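Local structure of prolyl-tRNA synthetase (Giardia lamblia ATCC 50803, 3IAL) at residues 380-385 with 389-394. The protein probably catalyses the ATP-dependent attachment of L-proline to tRNA(Pro), and binds the prolyl-adenylate intermediate. Residues are numbered along the deposited sequence; the frame is centred on the assembly and turned at random.
Sequences VVPRDV and QKRVIP
Arg391 lays its guanidinium against the ring of Pro382: CG of the proline sits over one face of the planar group, 3.7 Å from Arg391 NE and displaced toward the rim, with the two side chains crossing at about a right angle. The arginine chain bends at its second torsion (chi2 90°), which turns it along the neighbouring strand, its CD passing 3.8 Å from Pro382 CD. Two polar partners help hold the group's rotation. Arg391 NH1 donates to Gln389 O at 2.6 Å, a short, bent bond (143°), the oxygen lying close to the guanidinium plane and the donor in the plane of the carbonyl, while NE forms a salt bridge with Glu420 of helix 416-438. That helix also packs against Pro382. Between the two strands, the backbones join through Val380 and Arg391, an antiparallel hydrogen-bonded pair: Val380 N to Arg391 O and Arg391 N to Val380 O are both 2.8 Å. This is the beta hairpin that closes one side of the five-stranded mixed sheet in the anticodon-binding domain, strand 391-394 being outermost within the chain and strand 377-382 continuing the pairing to strand 364-369. On the same strands, Val380 points CG2 at the end of Ile393, 3.7 Å from CD1; CG1 of the valine stands anti to its own nitrogen (chi1 -178°), placing CG2 beside that nitrogen and next to the isoleucine. Val380 also packs on Leu364 and Ile366, and both it and Ile393 are buried. Nearer the turn, Val385 meets Gln389 at about a right angle, its CG1 touching the amide oxygen OE1 at 3.6 Å, whereas its CG2 approaches Arg391 NH1 obliquely. Val381 CG2 rests against Lys390 CB at 3.9 Å, and from there the extended lysine chain leads its amine away from the strand.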
loop_
_atom_site.group_PDB
_atom_site.type_symbol
_atom_site.label_atom_id
_atom_site.label_comp_id
_atom_site.label_asym_id
_atom_site.label_seq_id
_atom_site.Cartn_x
_atom_site.Cartn_y
_atom_site.Cartn_z
ATOM N N VAL B 380 -9.851 21.006 -26.293
ATOM C CA VAL B 380 -9.972 19.974 -25.277
ATOM C C VAL B 380 -10.766 18.801 -25.851
ATOM O O VAL B 380 -11.893 18.971 -26.302
ATOM C CB VAL B 380 -10.664 20.515 -24.004
ATOM C CG1 VAL B 380 -10.747 19.439 -22.940
ATOM C CG2 VAL B 380 -9.921 21.732 -23.467
ATOM N N VAL B 381 -10.164 17.613 -25.829
ATOM C CA VAL B 381 -10.726 16.429 -26.473
ATOM C C VAL B 381 -10.820 15.291 -25.458
ATOM O O VAL B 381 -9.791 14.815 -24.987
ATOM C CB VAL B 381 -9.841 15.978 -27.657
ATOM C CG1 VAL B 381 -10.456 14.768 -28.377
ATOM C CG2 VAL B 381 -9.612 17.147 -28.639
ATOM N N PRO B 382 -12.049 14.873 -25.091
ATOM C CA PRO B 382 -12.187 13.711 -24.212
ATOM C C PRO B 382 -11.943 12.408 -24.967
ATOM O O PRO B 382 -12.176 12.339 -26.173
ATOM C CB PRO B 382 -13.645 13.787 -23.718
ATOM C CG PRO B 382 -14.209 15.048 -24.264
ATOM C CD PRO B 382 -13.356 15.465 -25.410
ATOM N N ARG B 383 -11.497 11.390 -24.244
ATOM C CA ARG B 383 -11.032 10.139 -24.840
ATOM C C ARG B 383 -12.141 9.281 -25.465
ATOM O O ARG B 383 -11.914 8.626 -26.475
ATOM C CB ARG B 383 -10.276 9.318 -23.775
ATOM C CG ARG B 383 -9.855 7.925 -24.193
ATOM C CD ARG B 383 -8.942 7.924 -25.415
ATOM N NE ARG B 383 -8.575 6.561 -25.773
ATOM C CZ ARG B 383 -9.316 5.730 -26.507
ATOM N NH1 ARG B 383 -10.494 6.106 -27.013
ATOM N NH2 ARG B 383 -8.867 4.501 -26.743
ATOM N N ASP B 384 -13.324 9.267 -24.855
ATOM C CA ASP B 384 -14.389 8.355 -25.286
ATOM C C ASP B 384 -15.089 8.772 -26.579
ATOM O O ASP B 384 -15.585 7.914 -27.304
ATOM C CB ASP B 384 -15.428 8.170 -24.183
ATOM C CG ASP B 384 -16.165 9.458 -23.847
ATOM O OD1 ASP B 384 -15.534 10.538 -23.898
ATOM O OD2 ASP B 384 -17.375 9.382 -23.535
ATOM N N VAL B 385 -15.138 10.074 -26.854
ATOM C CA VAL B 385 -15.812 10.595 -28.056
ATOM C C VAL B 385 -14.823 11.041 -29.128
ATOM O O VAL B 385 -15.139 11.010 -30.321
ATOM C CB VAL B 385 -16.758 11.782 -27.729
ATOM C CG1 VAL B 385 -18.001 11.287 -27.007
ATOM C CG2 VAL B 385 -16.034 12.858 -26.917
ATOM N N GLN B 389 -15.771 15.301 -31.698
ATOM C CA GLN B 389 -16.503 16.154 -30.765
ATOM C C GLN B 389 -15.550 16.939 -29.853
ATOM O O GLN B 389 -15.772 17.050 -28.651
ATOM C CB GLN B 389 -17.483 15.308 -29.945
ATOM C CG GLN B 389 -18.491 14.538 -30.801
ATOM C CD GLN B 389 -19.458 13.704 -29.976
ATOM O OE1 GLN B 389 -19.495 12.476 -30.088
ATOM N NE2 GLN B 389 -20.246 14.370 -29.141
ATOM N N LYS B 390 -14.496 17.496 -30.444
ATOM C CA LYS B 390 -13.576 18.377 -29.728
ATOM C C LYS B 390 -14.302 19.600 -29.177
ATOM O O LYS B 390 -15.275 20.073 -29.779
ATOM C CB LYS B 390 -12.448 18.843 -30.651
ATOM C CG LYS B 390 -12.884 19.827 -31.728
ATOM C CD LYS B 390 -11.747 20.191 -32.671
ATOM C CE LYS B 390 -12.211 21.206 -33.709
ATOM N NZ LYS B 390 -11.131 21.593 -34.658
ATOM N N ARG B 391 -13.826 20.101 -28.036
ATOM C CA ARG B 391 -14.361 21.321 -27.437
ATOM C C ARG B 391 -13.359 22.458 -27.571
ATOM O O ARG B 391 -12.186 22.313 -27.214
ATOM C CB ARG B 391 -14.678 21.118 -25.952
ATOM C CG ARG B 391 -15.837 20.170 -25.677
ATOM C CD ARG B 391 -15.393 18.719 -25.526
ATOM N NE ARG B 391 -16.390 17.954 -24.775
ATOM C CZ ARG B 391 -17.251 17.075 -25.291
ATOM N NH1 ARG B 391 -17.257 16.791 -26.590
ATOM N NH2 ARG B 391 -18.116 16.463 -24.487
ATOM N N VAL B 392 -13.826 23.583 -28.091
ATOM C CA VAL B 392 -13.057 24.813 -28.077
ATOM C C VAL B 392 -13.428 25.550 -26.793
ATOM O O VAL B 392 -14.581 25.912 -26.591
ATOM C CB VAL B 392 -13.353 25.677 -29.318
ATOM C CG1 VAL B 392 -12.586 26.985 -29.262
ATOM C CG2 VAL B 392 -12.996 24.904 -30.584
ATOM N N ILE B 393 -12.451 25.726 -25.917
ATOM C CA ILE B 393 -12.661 26.369 -24.632
ATOM C C ILE B 393 -11.658 27.497 -24.514
ATOM O O ILE B 393 -10.466 27.278 -24.745
ATOM C CB ILE B 393 -12.434 25.397 -23.447
ATOM C CG1 ILE B 393 -13.180 24.076 -23.665
ATOM C CG2 ILE B 393 -12.882 26.045 -22.138
ATOM C CD1 ILE B 393 -13.213 23.186 -22.420
ATOM N N PRO B 394 -12.132 28.716 -24.184
ATOM C CA PRO B 394 -11.222 29.828 -23.928
ATOM C C PRO B 394 -10.209 29.474 -22.845
ATOM O O PRO B 394 -10.554 28.769 -21.908
ATOM C CB PRO B 394 -12.158 30.945 -23.451
ATOM C CG PRO B 394 -13.451 30.649 -24.121
ATOM C CD PRO B 394 -13.543 29.151 -24.191
#